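Local coordinates for molybdenum cofactor carrier protein (Chlamydomonas reinhardtii, PDB 2IZ6) that probably binds and carries the molybdenum cofactor, perhaps holding it until enzymes take it up, at residues 47-52 with 73-78. Residues are numbered along the deposited sequence; the frame is centred on the assembly and turned at random.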
ATOM      1  N   ILE A  47     -11.909  21.596  -3.911  1.00 22.30           N
ATOM      2  CA  ILE A  47     -11.536  20.459  -4.769  1.00 22.71           C
ATOM      3  C   ILE A  47     -12.262  19.192  -4.269  1.00 22.26           C
ATOM      4  O   ILE A  47     -12.301  18.980  -3.070  1.00 24.68           O
ATOM      5  CB  ILE A  47     -10.029  20.221  -4.774  1.00 21.89           C
ATOM      6  CG1 ILE A  47      -9.224  21.394  -5.349  1.00 26.24           C
ATOM      7  CG2 ILE A  47      -9.683  18.973  -5.557  1.00 24.31           C
ATOM      8  CD1 ILE A  47      -7.719  21.334  -5.086  1.00 26.14           C
ATOM      9  N   LEU A  48     -12.895  18.443  -5.192  1.00 22.76           N
ATOM     10  CA  LEU A  48     -13.486  17.159  -4.857  1.00 23.21           C
ATOM     11  C   LEU A  48     -12.468  16.055  -5.071  1.00 20.75           C
ATOM     12  O   LEU A  48     -11.925  15.958  -6.162  1.00 22.67           O
ATOM     13  CB  LEU A  48     -14.646  16.925  -5.773  1.00 23.56           C
ATOM     14  CG  LEU A  48     -15.347  15.532  -5.752  1.00 25.07           C
ATOM     15  CD1 LEU A  48     -15.957  15.330  -4.379  1.00 27.59           C
ATOM     16  CD2 LEU A  48     -16.427  15.365  -6.844  1.00 27.69           C
ATOM     17  N   LEU A  49     -12.349  15.176  -4.084  1.00 21.68           N
ATOM     18  CA  LEU A  49     -11.496  14.004  -4.147  1.00 22.47           C
ATOM     19  C   LEU A  49     -12.399  12.824  -3.942  1.00 22.99           C
ATOM     20  O   LEU A  49     -13.100  12.747  -2.927  1.00 24.08           O
ATOM     21  CB  LEU A  49     -10.466  14.073  -2.997  1.00 21.92           C
ATOM     22  CG  LEU A  49      -9.534  12.877  -2.803  1.00 23.44           C
ATOM     23  CD1 LEU A  49      -8.607  12.727  -3.902  0.50 24.22           C
ATOM     24  CD2 LEU A  49      -8.628  13.074  -1.556  0.50 27.76           C
ATOM     25  N   THR A  50     -12.454  11.885  -4.906  1.00 23.67           N
ATOM     26  CA  THR A  50     -13.309  10.715  -4.791  1.00 23.74           C
ATOM     27  C   THR A  50     -12.778   9.592  -5.671  1.00 24.04           C
ATOM     28  O   THR A  50     -11.726   9.727  -6.280  1.00 22.13           O
ATOM     29  CB  THR A  50     -14.810  11.079  -5.071  1.00 26.20           C
ATOM     30  OG1 THR A  50     -15.695  10.021  -4.700  1.00 26.85           O
ATOM     31  CG2 THR A  50     -15.008  11.393  -6.501  1.00 29.08           C
ATOM     32  N   GLY A  51     -13.472   8.464  -5.672  1.00 24.08           N
ATOM     33  CA  GLY A  51     -13.105   7.360  -6.560  1.00 25.39           C
ATOM     34  C   GLY A  51     -13.336   7.718  -8.008  1.00 27.52           C
ATOM     35  O   GLY A  51     -14.301   8.444  -8.320  1.00 29.04           O
ATOM     36  N   GLY A  52     -12.464   7.257  -8.895  1.00 28.07           N
ATOM     37  CA  GLY A  52     -12.473   7.731 -10.294  1.00 30.93           C
ATOM     38  C   GLY A  52     -13.135   6.822 -11.287  1.00 33.63           C
ATOM     39  O   GLY A  52     -13.144   7.137 -12.489  1.00 32.69           O
ATOM     40  N   ILE A  73     -10.586  15.274  -8.559  1.00 21.14           N
ATOM     41  CA  ILE A  73      -9.504  14.298  -8.427  1.00 22.17           C
ATOM     42  C   ILE A  73     -10.162  12.962  -8.270  1.00 23.95           C
ATOM     43  O   ILE A  73     -10.942  12.736  -7.325  1.00 23.44           O
ATOM     44  CB  ILE A  73      -8.543  14.579  -7.245  1.00 21.96           C
ATOM     45  CG1 ILE A  73      -7.892  15.967  -7.301  1.00 22.41           C
ATOM     46  CG2 ILE A  73      -7.479  13.451  -7.182  1.00 21.57           C
ATOM     47  CD1 ILE A  73      -7.260  16.358  -5.995  1.00 23.35           C
ATOM     48  N   GLY A  74      -9.874  12.038  -9.191  1.00 23.29           N
ATOM     49  CA  GLY A  74     -10.457  10.729  -9.156  1.00 22.98           C
ATOM     50  C   GLY A  74      -9.364   9.718  -8.985  1.00 23.66           C
ATOM     51  O   GLY A  74      -8.415   9.688  -9.769  1.00 23.31           O
ATOM     52  N   VAL A  75      -9.477   8.927  -7.921  1.00 23.77           N
ATOM     53  CA  VAL A  75      -8.505   7.943  -7.506  1.00 24.60           C
ATOM     54  C   VAL A  75      -8.944   6.566  -7.971  1.00 24.21           C
ATOM     55  O   VAL A  75     -10.100   6.171  -7.773  1.00 23.68           O
ATOM     56  CB  VAL A  75      -8.296   8.006  -5.962  1.00 25.72           C
ATOM     57  CG1 VAL A  75      -7.120   7.098  -5.559  1.00 26.44           C
ATOM     58  CG2 VAL A  75      -8.078   9.436  -5.547  1.00 27.04           C
ATOM     59  N   LEU A  76      -8.015   5.861  -8.590  1.00 24.27           N
ATOM     60  CA  LEU A  76      -8.277   4.550  -9.214  1.00 26.16           C
ATOM     61  C   LEU A  76      -7.117   3.619  -8.800  1.00 25.83           C
ATOM     62  O   LEU A  76      -6.016   4.090  -8.588  1.00 24.37           O
ATOM     63  CB  LEU A  76      -8.188   4.742 -10.730  1.00 28.46           C
ATOM     64  CG  LEU A  76      -9.086   5.807 -11.336  1.00 33.52           C
ATOM     65  CD1 LEU A  76      -8.335   6.624 -12.324  1.00 36.60           C
ATOM     66  CD2 LEU A  76     -10.316   5.140 -11.960  1.00 36.44           C
ATOM     67  N   PRO A  77      -7.355   2.333  -8.668  1.00 27.22           N
ATOM     68  CA  PRO A  77      -6.219   1.389  -8.474  1.00 29.11           C
ATOM     69  C   PRO A  77      -5.473   1.161  -9.807  1.00 30.12           C
ATOM     70  O   PRO A  77      -4.270   0.967  -9.873  1.00 32.13           O
ATOM     71  CB  PRO A  77      -6.912   0.101  -8.011  1.00 28.47           C
ATOM     72  CG  PRO A  77      -8.371   0.262  -8.308  1.00 28.70           C
ATOM     73  CD  PRO A  77      -8.681   1.698  -8.609  1.00 28.07           C
ATOM     74  N   GLY A  78      -6.331   1.117 -10.824  1.00 35.20           N
ATOM     75  CA  GLY A  78      -6.112   1.100 -12.247  1.00 36.21           C
ATOM     76  C   GLY A  78      -7.547   1.310 -12.771  1.00 38.55           C
ATOM     77  O   GLY A  78      -8.577   1.018 -12.058  1.00 40.28           O
TER
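In the Rossmann-like parallel sheet of this SLOG-family protein, strands 47-51 and 72-76 meet as the two strands of a beta-alpha-beta unit whose connection runs through helix 57-67. The axes of 47-51 and 73-76, 23° apart in direction, come within 4.6 Å, and the bridges Leu49-Ile73 and Thr50-Gly74 set the parallel register. The backbone ladder alternates as such pairs do: Ile73 N gives to Leu48 O, Thr50 N to Ile73 O at 3.0 Å, and Val75 N to Thr50 O at 2.9 Å.

On the face bearing Leu49 and Ile73, one of the two conformers of Leu49 has CG anti to its backbone N (chi1 175°), and in it CD1 meets both Ile73 CG2, at 3.5 Å, and Val75 CG2, at 3.7 Å. Ile73 also reaches back along the first strand, its CD1 lying 3.6 Å from Ile47 CG2, and Ile90 of the second subunit packs on both isoleucines. An alanine in place of Ile73 would probably leave Ile47 CG2 without its methyl partner and open a gap beneath Ile90 of the second subunit. On the other face, which helix 57-67 covers, Thr50 OG1 is hydrogen-bonded to Val18 O. Just past the end of strand 47-51, Gly52 meets Leu76, whose CD2 lies 3.4 Å from Gly52 C, while Gly52 N donates to Val75 O at 2.8 Å from 47° above the carbonyl plane.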